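Local structure of thiosulfate sulfurtransferase YnjE (Escherichia coli, 2WLR) at residues 239-242 with 247-250; 133-138 with 164-169; 129-134 with 205-210. The protein catalyses the transfer of sulfur from thiosulfate to cyanide, yielding thiocyanate and sulfite. One frame throughout, in Å; residues are numbered along the deposited sequence.

Contact 1. Residues 239-242 with 247-250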
loop_
_atom_site.group_PDB
_atom_site.type_symbol
_atom_site.label_atom_id
_atom_site.label_comp_id
_atom_site.label_asym_id
_atom_site.label_seq_id
_atom_site.Cartn_x
_atom_site.Cartn_y
_atom_site.Cartn_z
ATOM N N GLN A 239 7.852 3.037 10.888
ATOM C CA GLN A 239 8.539 1.930 11.552
ATOM C C GLN A 239 9.678 1.399 10.693
ATOM O O GLN A 239 10.688 0.930 11.221
ATOM C CB GLN A 239 7.570 0.819 11.922
ATOM C CG GLN A 239 8.151 -0.168 12.956
ATOM C CD GLN A 239 8.651 0.524 14.205
ATOM O OE1 GLN A 239 7.997 1.426 14.737
ATOM N NE2 GLN A 239 9.820 0.105 14.685
ATOM N N THR A 240 9.533 1.437 9.373
ATOM C CA THR A 240 10.611 0.975 8.500
ATOM C C THR A 240 11.863 1.873 8.596
ATOM O O THR A 240 12.987 1.381 8.478
ATOM C CB THR A 240 10.188 0.836 7.006
ATOM O OG1 THR A 240 9.922 2.114 6.405
ATOM C CG2 THR A 240 8.999 -0.146 6.831
ATOM N N TRP A 241 11.673 3.174 8.734
ATOM C CA TRP A 241 12.781 4.099 8.980
ATOM C C TRP A 241 13.457 3.817 10.310
ATOM O O TRP A 241 14.686 3.749 10.384
ATOM C CB TRP A 241 12.287 5.545 8.944
ATOM C CG TRP A 241 13.420 6.547 8.987
ATOM C CD1 TRP A 241 14.003 7.083 10.084
ATOM C CD2 TRP A 241 14.055 7.144 7.860
ATOM N NE1 TRP A 241 14.972 7.949 9.727
ATOM C CE2 TRP A 241 15.024 8.040 8.357
ATOM C CE3 TRP A 241 13.898 7.033 6.476
ATOM C CZ2 TRP A 241 15.853 8.765 7.524
ATOM C CZ3 TRP A 241 14.699 7.751 5.668
ATOM C CH2 TRP A 241 15.667 8.634 6.182
ATOM N N SER A 242 12.644 3.641 11.337
ATOM C CA SER A 242 13.129 3.353 12.691
ATOM C C SER A 242 13.952 2.061 12.693
ATOM O O SER A 242 15.098 2.025 13.192
ATOM C CB SER A 242 11.944 3.248 13.653
ATOM O OG SER A 242 12.376 3.050 15.001
ATOM N N PRO A 247 19.282 8.126 10.447
ATOM C CA PRO A 247 19.253 9.304 11.306
ATOM C C PRO A 247 17.856 9.881 11.488
ATOM O O PRO A 247 16.958 9.684 10.645
ATOM C CB PRO A 247 20.140 10.316 10.569
ATOM C CG PRO A 247 20.944 9.533 9.611
ATOM C CD PRO A 247 20.113 8.349 9.248
ATOM N N VAL A 248 17.671 10.594 12.588
ATOM C CA VAL A 248 16.399 11.212 12.889
ATOM C C VAL A 248 16.593 12.635 13.354
ATOM O O VAL A 248 17.695 13.027 13.747
ATOM C CB VAL A 248 15.621 10.418 13.959
ATOM C CG1 VAL A 248 15.355 8.982 13.473
ATOM C CG2 VAL A 248 16.354 10.417 15.315
ATOM N N GLU A 249 15.515 13.408 13.286
ATOM C CA GLU A 249 15.473 14.746 13.862
ATOM C C GLU A 249 14.350 14.827 14.885
ATOM O O GLU A 249 13.483 13.983 14.944
ATOM C CB GLU A 249 15.335 15.809 12.773
ATOM C CG GLU A 249 16.621 15.994 11.978
ATOM C CD GLU A 249 16.518 16.974 10.817
ATOM O OE1 GLU A 249 15.422 17.514 10.585
ATOM O OE2 GLU A 249 17.531 17.178 10.098
ATOM N N ARG A 250 14.383 15.867 15.694
ATOM C CA ARG A 250 13.399 16.029 16.756
ATOM C C ARG A 250 12.921 17.467 16.805
ATOM O O ARG A 250 13.456 18.344 16.126
ATOM C CB ARG A 250 13.999 15.608 18.109
ATOM C CG ARG A 250 15.031 16.552 18.689
ATOM C CD ARG A 250 15.764 15.921 19.883
ATOM N NE ARG A 250 14.959 15.871 21.115
ATOM C CZ ARG A 250 14.211 14.837 21.535
ATOM N NH1 ARG A 250 14.111 13.704 20.838
ATOM N NH2 ARG A 250 13.531 14.944 22.684
#
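The indole of W241 meets the chain at P247 and V248 with its edge. The pyrrole N-H does the gripping: W241 NE1 donates to P247 O at 2.8 Å, with an angle of 149° at the hydrogen. The oxygen lies in the plane of the indole, whereas seen from the acceptor the nitrogen is tilted 33° from the carbonyl plane. On the six-membered ring, W241 CZ2 also comes within 3.4 Å of P247 O. Beside this bond V248 adds a methyl at the same edge, its CG1 standing 4.1 Å from W241 CD1; the two side chains run past each other in opposite directions. With CG turned anti to the backbone nitrogen (chi1 -171°), the ring extends from helix 238-243 to the returning chain, and its buried nitrogen is satisfied there. A leucine in its place would probably leave P247 O without this donor and open a gap beside H132 and P167, which also pack on the indole. The ring further meets that of W238. Together they are the two tryptophans of a D-G-G-W-x-x-W sequence, which resembles the C-terminal rhodanese signature that follows a strand of the central sheet.

Contact 2. Residues 133-138 with 164-169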
loop_
_atom_site.group_PDB
_atom_site.type_symbol
_atom_site.label_atom_id
_atom_site.label_comp_id
_atom_site.label_asym_id
_atom_site.label_seq_id
_atom_site.Cartn_x
_atom_site.Cartn_y
_atom_site.Cartn_z
ATOM N N ASP A 133 19.100 8.473 0.847
ATOM C CA ASP A 133 20.000 8.845 -0.257
ATOM C C ASP A 133 19.529 10.118 -0.953
ATOM O O ASP A 133 20.357 10.995 -1.254
ATOM C CB ASP A 133 20.143 7.713 -1.292
ATOM C CG ASP A 133 20.883 6.496 -0.759
ATOM O OD1 ASP A 133 21.582 6.598 0.258
ATOM O OD2 ASP A 133 20.737 5.413 -1.368
ATOM N N LEU A 134 18.231 10.247 -1.217
ATOM C CA LEU A 134 17.680 11.468 -1.809
ATOM C C LEU A 134 18.041 12.676 -0.960
ATOM O O LEU A 134 18.554 13.668 -1.461
ATOM C CB LEU A 134 16.169 11.368 -1.935
ATOM C CG LEU A 134 15.442 12.585 -2.511
ATOM C CD1 LEU A 134 15.742 12.725 -3.965
ATOM C CD2 LEU A 134 13.942 12.497 -2.240
ATOM N N GLN A 135 17.790 12.580 0.343
ATOM C CA GLN A 135 18.060 13.686 1.265
ATOM C C GLN A 135 19.521 14.073 1.315
ATOM O O GLN A 135 19.873 15.230 1.623
ATOM C CB GLN A 135 17.618 13.312 2.677
ATOM C CG GLN A 135 16.143 13.156 2.847
ATOM C CD GLN A 135 15.739 12.586 4.218
ATOM O OE1 GLN A 135 16.541 11.985 4.939
ATOM N NE2 GLN A 135 14.475 12.767 4.567
ATOM N N GLN A 136 20.390 13.116 1.027
ATOM C CA GLN A 136 21.828 13.309 1.137
ATOM C C GLN A 136 22.429 13.826 -0.169
ATOM O O GLN A 136 23.641 14.029 -0.266
ATOM C CB GLN A 136 22.493 12.012 1.595
ATOM C CG GLN A 136 22.245 11.705 3.060
ATOM C CD GLN A 136 22.852 12.760 3.963
ATOM O OE1 GLN A 136 22.140 13.537 4.607
ATOM N NE2 GLN A 136 24.170 12.820 3.985
ATOM N N GLY A 137 21.571 14.069 -1.154
ATOM C CA GLY A 137 21.964 14.608 -2.451
ATOM C C GLY A 137 22.541 13.591 -3.416
ATOM O O GLY A 137 23.196 13.962 -4.382
ATOM N N LYS A 138 22.297 12.303 -3.173
ATOM C CA LYS A 138 22.779 11.264 -4.053
ATOM C C LYS A 138 21.828 11.075 -5.221
ATOM O O LYS A 138 20.639 11.421 -5.132
ATOM C CB LYS A 138 22.923 9.924 -3.324
ATOM C CG LYS A 138 23.961 9.918 -2.233
ATOM C CD LYS A 138 24.205 8.499 -1.730
ATOM C CE LYS A 138 24.946 8.484 -0.401
ATOM N NZ LYS A 138 26.097 9.409 -0.375
ATOM N N SER A 164 10.820 12.051 17.584
ATOM C CA SER A 164 11.645 11.591 16.463
ATOM C C SER A 164 10.833 11.662 15.169
ATOM O O SER A 164 9.673 11.291 15.145
ATOM C CB SER A 164 12.079 10.140 16.683
ATOM O OG SER A 164 13.181 9.840 15.864
ATOM N N HIS A 165 11.462 12.155 14.113
ATOM C CA HIS A 165 10.913 12.147 12.754
ATOM C C HIS A 165 12.018 12.022 11.729
ATOM O O HIS A 165 13.225 12.101 12.052
ATOM C CB HIS A 165 10.014 13.358 12.462
ATOM C CG HIS A 165 10.618 14.688 12.791
ATOM N ND1 HIS A 165 11.411 15.399 11.920
ATOM C CD2 HIS A 165 10.443 15.477 13.873
ATOM C CE1 HIS A 165 11.777 16.538 12.503
ATOM N NE2 HIS A 165 11.188 16.610 13.676
ATOM N N ILE A 166 11.613 11.822 10.484
ATOM C CA ILE A 166 12.574 11.683 9.390
ATOM C C ILE A 166 13.223 13.053 9.154
ATOM O O ILE A 166 12.537 14.062 9.159
ATOM C CB ILE A 166 11.878 11.125 8.141
ATOM C CG1 ILE A 166 11.469 9.692 8.407
ATOM C CG2 ILE A 166 12.784 11.225 6.897
ATOM C CD1 ILE A 166 10.713 9.068 7.248
ATOM N N PRO A 167 14.553 13.082 8.989
ATOM C CA PRO A 167 15.209 14.386 8.827
ATOM C C PRO A 167 14.635 15.172 7.672
ATOM O O PRO A 167 14.441 14.614 6.596
ATOM C CB PRO A 167 16.657 14.003 8.559
ATOM C CG PRO A 167 16.823 12.690 9.290
ATOM C CD PRO A 167 15.536 11.983 9.056
ATOM N N GLY A 168 14.338 16.448 7.908
ATOM C CA GLY A 168 13.821 17.319 6.852
ATOM C C GLY A 168 12.317 17.172 6.617
ATOM O O GLY A 168 11.757 17.858 5.760
ATOM N N ALA A 169 11.653 16.332 7.414
ATOM C CA ALA A 169 10.212 16.128 7.257
ATOM C C ALA A 169 9.398 17.230 7.919
ATOM O O ALA A 169 9.686 17.651 9.045
ATOM C CB ALA A 169 9.793 14.775 7.831
#
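The H-I-P-G-A sequence at the core of the N-terminal rhodanese signature supplies I166 and P167, on which Q135 at the end of helix 128-135 packs. Extended beyond CG (chi2 172°), its side chain crosses both partners at about a right angle. The amide nitrogen does most of the touching. As modelled, Q135 NE2 is 2.7 Å from P167 O, but that oxygen stands well out of the amide plane, where the angle is too poor for a hydrogen bond. I166 CG2 also crowds Q135 NE2, at 3.3 Å, a tight approach for a methyl group. Each segment is folded by its own turn. A Schellman motif closes the helix, with G137 at positive phi just beyond it and K138 N bonded to D133 O at 3.0 Å. Across from it, I166 to A169 make a type II turn closed by A169 N to I166 O, also 3.0 Å. H165 ND1 donates to the same oxygen from the other face of the carbonyl, which helps to fix the imidazole. The contact lies beside strand 148-154, whose W148 touches Q135, and against helix 238-243, whose W241 packs on Q135, I166 and P167.

Contact 3. Residues 129-134 with 205-210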
loop_
_atom_site.group_PDB
_atom_site.type_symbol
_atom_site.label_atom_id
_atom_site.label_comp_id
_atom_site.label_asym_id
_atom_site.label_seq_id
_atom_site.Cartn_x
_atom_site.Cartn_y
_atom_site.Cartn_z
ATOM N N GLN A 129 16.149 3.588 2.685
ATOM C CA GLN A 129 17.435 3.945 2.104
ATOM C C GLN A 129 17.303 4.911 0.938
ATOM O O GLN A 129 18.117 5.826 0.764
ATOM C CB GLN A 129 18.232 2.710 1.694
ATOM C CG GLN A 129 19.698 3.055 1.417
ATOM C CD GLN A 129 20.441 3.541 2.660
ATOM O OE1 GLN A 129 20.334 2.930 3.734
ATOM N NE2 GLN A 129 21.151 4.656 2.534
ATOM N N TRP A 130 16.265 4.743 0.135
ATOM C CA TRP A 130 16.063 5.592 -1.038
ATOM C C TRP A 130 15.881 7.021 -0.572
ATOM O O TRP A 130 16.485 7.947 -1.095
ATOM C CB TRP A 130 14.829 5.137 -1.831
ATOM C CG TRP A 130 14.492 5.985 -3.029
ATOM C CD1 TRP A 130 14.973 5.821 -4.302
ATOM C CD2 TRP A 130 13.607 7.116 -3.082
ATOM N NE1 TRP A 130 14.443 6.762 -5.134
ATOM C CE2 TRP A 130 13.602 7.579 -4.417
ATOM C CE3 TRP A 130 12.833 7.802 -2.134
ATOM C CZ2 TRP A 130 12.858 8.685 -4.812
ATOM C CZ3 TRP A 130 12.091 8.882 -2.541
ATOM C CH2 TRP A 130 12.109 9.312 -3.874
ATOM N N LEU A 131 15.035 7.199 0.435
ATOM C CA LEU A 131 14.722 8.524 0.918
ATOM C C LEU A 131 15.940 9.133 1.582
ATOM O O LEU A 131 16.194 10.314 1.438
ATOM C CB LEU A 131 13.564 8.428 1.894
ATOM C CG LEU A 131 12.987 9.721 2.426
ATOM C CD1 LEU A 131 12.650 10.667 1.279
ATOM C CD2 LEU A 131 11.759 9.366 3.260
ATOM N N HIS A 132 16.683 8.336 2.333
ATOM C CA HIS A 132 17.900 8.852 2.938
ATOM C C HIS A 132 18.872 9.310 1.840
ATOM O O HIS A 132 19.404 10.428 1.902
ATOM C CB HIS A 132 18.510 7.813 3.854
ATOM C CG HIS A 132 19.782 8.258 4.480
ATOM N ND1 HIS A 132 19.850 9.298 5.381
ATOM C CD2 HIS A 132 21.046 7.810 4.317
ATOM C CE1 HIS A 132 21.106 9.466 5.754
ATOM N NE2 HIS A 132 21.855 8.588 5.113
ATOM N N ASP A 133 19.100 8.473 0.847
ATOM C CA ASP A 133 20.000 8.845 -0.257
ATOM C C ASP A 133 19.529 10.118 -0.953
ATOM O O ASP A 133 20.357 10.995 -1.254
ATOM C CB ASP A 133 20.143 7.713 -1.292
ATOM C CG ASP A 133 20.883 6.496 -0.759
ATOM O OD1 ASP A 133 21.582 6.598 0.258
ATOM O OD2 ASP A 133 20.737 5.413 -1.368
ATOM N N LEU A 134 18.231 10.247 -1.217
ATOM C CA LEU A 134 17.680 11.468 -1.809
ATOM C C LEU A 134 18.041 12.676 -0.960
ATOM O O LEU A 134 18.554 13.668 -1.461
ATOM C CB LEU A 134 16.169 11.368 -1.935
ATOM C CG LEU A 134 15.442 12.585 -2.511
ATOM C CD1 LEU A 134 15.742 12.725 -3.965
ATOM C CD2 LEU A 134 13.942 12.497 -2.240
ATOM N N THR A 205 7.084 17.210 -5.807
ATOM C CA THR A 205 6.931 15.812 -5.394
ATOM C C THR A 205 6.712 15.780 -3.891
ATOM O O THR A 205 7.448 16.377 -3.140
ATOM C CB THR A 205 8.149 14.950 -5.730
ATOM O OG1 THR A 205 8.337 14.943 -7.145
ATOM C CG2 THR A 205 7.949 13.490 -5.219
ATOM N N VAL A 206 5.695 15.049 -3.449
ATOM C CA VAL A 206 5.412 14.927 -2.015
ATOM C C VAL A 206 5.560 13.466 -1.607
ATOM O O VAL A 206 4.879 12.593 -2.173
ATOM C CB VAL A 206 4.043 15.452 -1.664
ATOM C CG1 VAL A 206 3.789 15.275 -0.185
ATOM C CG2 VAL A 206 3.862 16.952 -2.076
ATOM N N ILE A 207 6.420 13.217 -0.641
ATOM C CA ILE A 207 6.592 11.886 -0.059
ATOM C C ILE A 207 5.993 11.933 1.348
ATOM O O ILE A 207 6.516 12.605 2.225
ATOM C CB ILE A 207 8.072 11.442 -0.065
ATOM C CG1 ILE A 207 8.645 11.531 -1.489
ATOM C CG2 ILE A 207 8.218 10.037 0.475
ATOM C CD1 ILE A 207 9.935 12.225 -1.531
ATOM N N LEU A 208 4.930 11.195 1.562
ATOM C CA LEU A 208 4.235 11.131 2.833
ATOM C C LEU A 208 4.559 9.855 3.573
ATOM O O LEU A 208 4.716 8.769 2.974
ATOM C CB LEU A 208 2.717 11.232 2.613
ATOM C CG LEU A 208 2.228 12.646 2.272
ATOM C CD1 LEU A 208 1.079 12.637 1.282
ATOM C CD2 LEU A 208 1.873 13.397 3.577
ATOM N N TYR A 209 4.611 9.959 4.889
ATOM C CA TYR A 209 4.706 8.780 5.738
ATOM C C TYR A 209 3.923 8.997 6.979
ATOM O O TYR A 209 3.622 10.117 7.351
ATOM C CB TYR A 209 6.153 8.392 6.086
ATOM C CG TYR A 209 6.826 9.294 7.125
ATOM C CD1 TYR A 209 7.410 10.500 6.772
ATOM C CD2 TYR A 209 6.862 8.920 8.463
ATOM C CE1 TYR A 209 8.009 11.309 7.752
ATOM C CE2 TYR A 209 7.459 9.721 9.408
ATOM C CZ TYR A 209 8.020 10.893 9.049
ATOM O OH TYR A 209 8.612 11.706 10.013
ATOM N N GLY A 210 3.582 7.910 7.626
ATOM C CA GLY A 210 2.878 7.991 8.899
ATOM C C GLY A 210 3.381 6.929 9.837
ATOM O O GLY A 210 3.998 5.979 9.425
#
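Apolar contacts join L131, L134 and W130 to I207, and all three converge on its terminal methyl. I207 CD1 meets L134 CD2 tip to tip at 4.1 Å. The indole offers its edge instead, W130 CZ3 lying 4.1 Å from I207 CD1 with the methyl near the ring plane. L131 completes the set, its CD1 4.2 Å from I207 CD1. The methyl reaches this point with chi2 at 132°, well off a staggered value. Helix 128-135 thereby covers part of one face of the parallel sheet of this rhodanese-like alpha/beta domain, on its middle strand 205-209; the short segment axes pass 11.9 Å apart at 134°. L208, the next residue of the strand, points to the other face and packs on helix 213-226. Polar interactions lie around this apolar core. The indole nitrogen of W130 donates to the carbonyl of T141, holding the ring from its far end, while Y209 OH is hydrogen-bonded to I166 N. One helical turn apart on the outer side of the helix, Q129 NE2 donates to D133 OD1 at 3.0 Å, with the oxygen in the amide plane of Q129 but approached from above the carboxylate plane.

Overall arrangement
From the N-terminal side, helix 128-135 opens two of the three contacts. Contact 2 closes the shorter loop, running through strand 148-154 and helix 160-163 back to 164-169. Contact 3 closes the longer one at strand 205-209 and encompasses the span of contact 2; the two share D133 and L134. Contact 1 follows in series as the shortest closure, the chain leaving helix 238-243 and coming back against it at 247-250. The returning chain then pairs with the segment of contact 2, E249 O meeting H165 N at 2.8 Å, and W241 packs on L131 and H132 of the first helix. Helices 128-135 and 238-243, the 164-169 loop and the sheet are thus tied together.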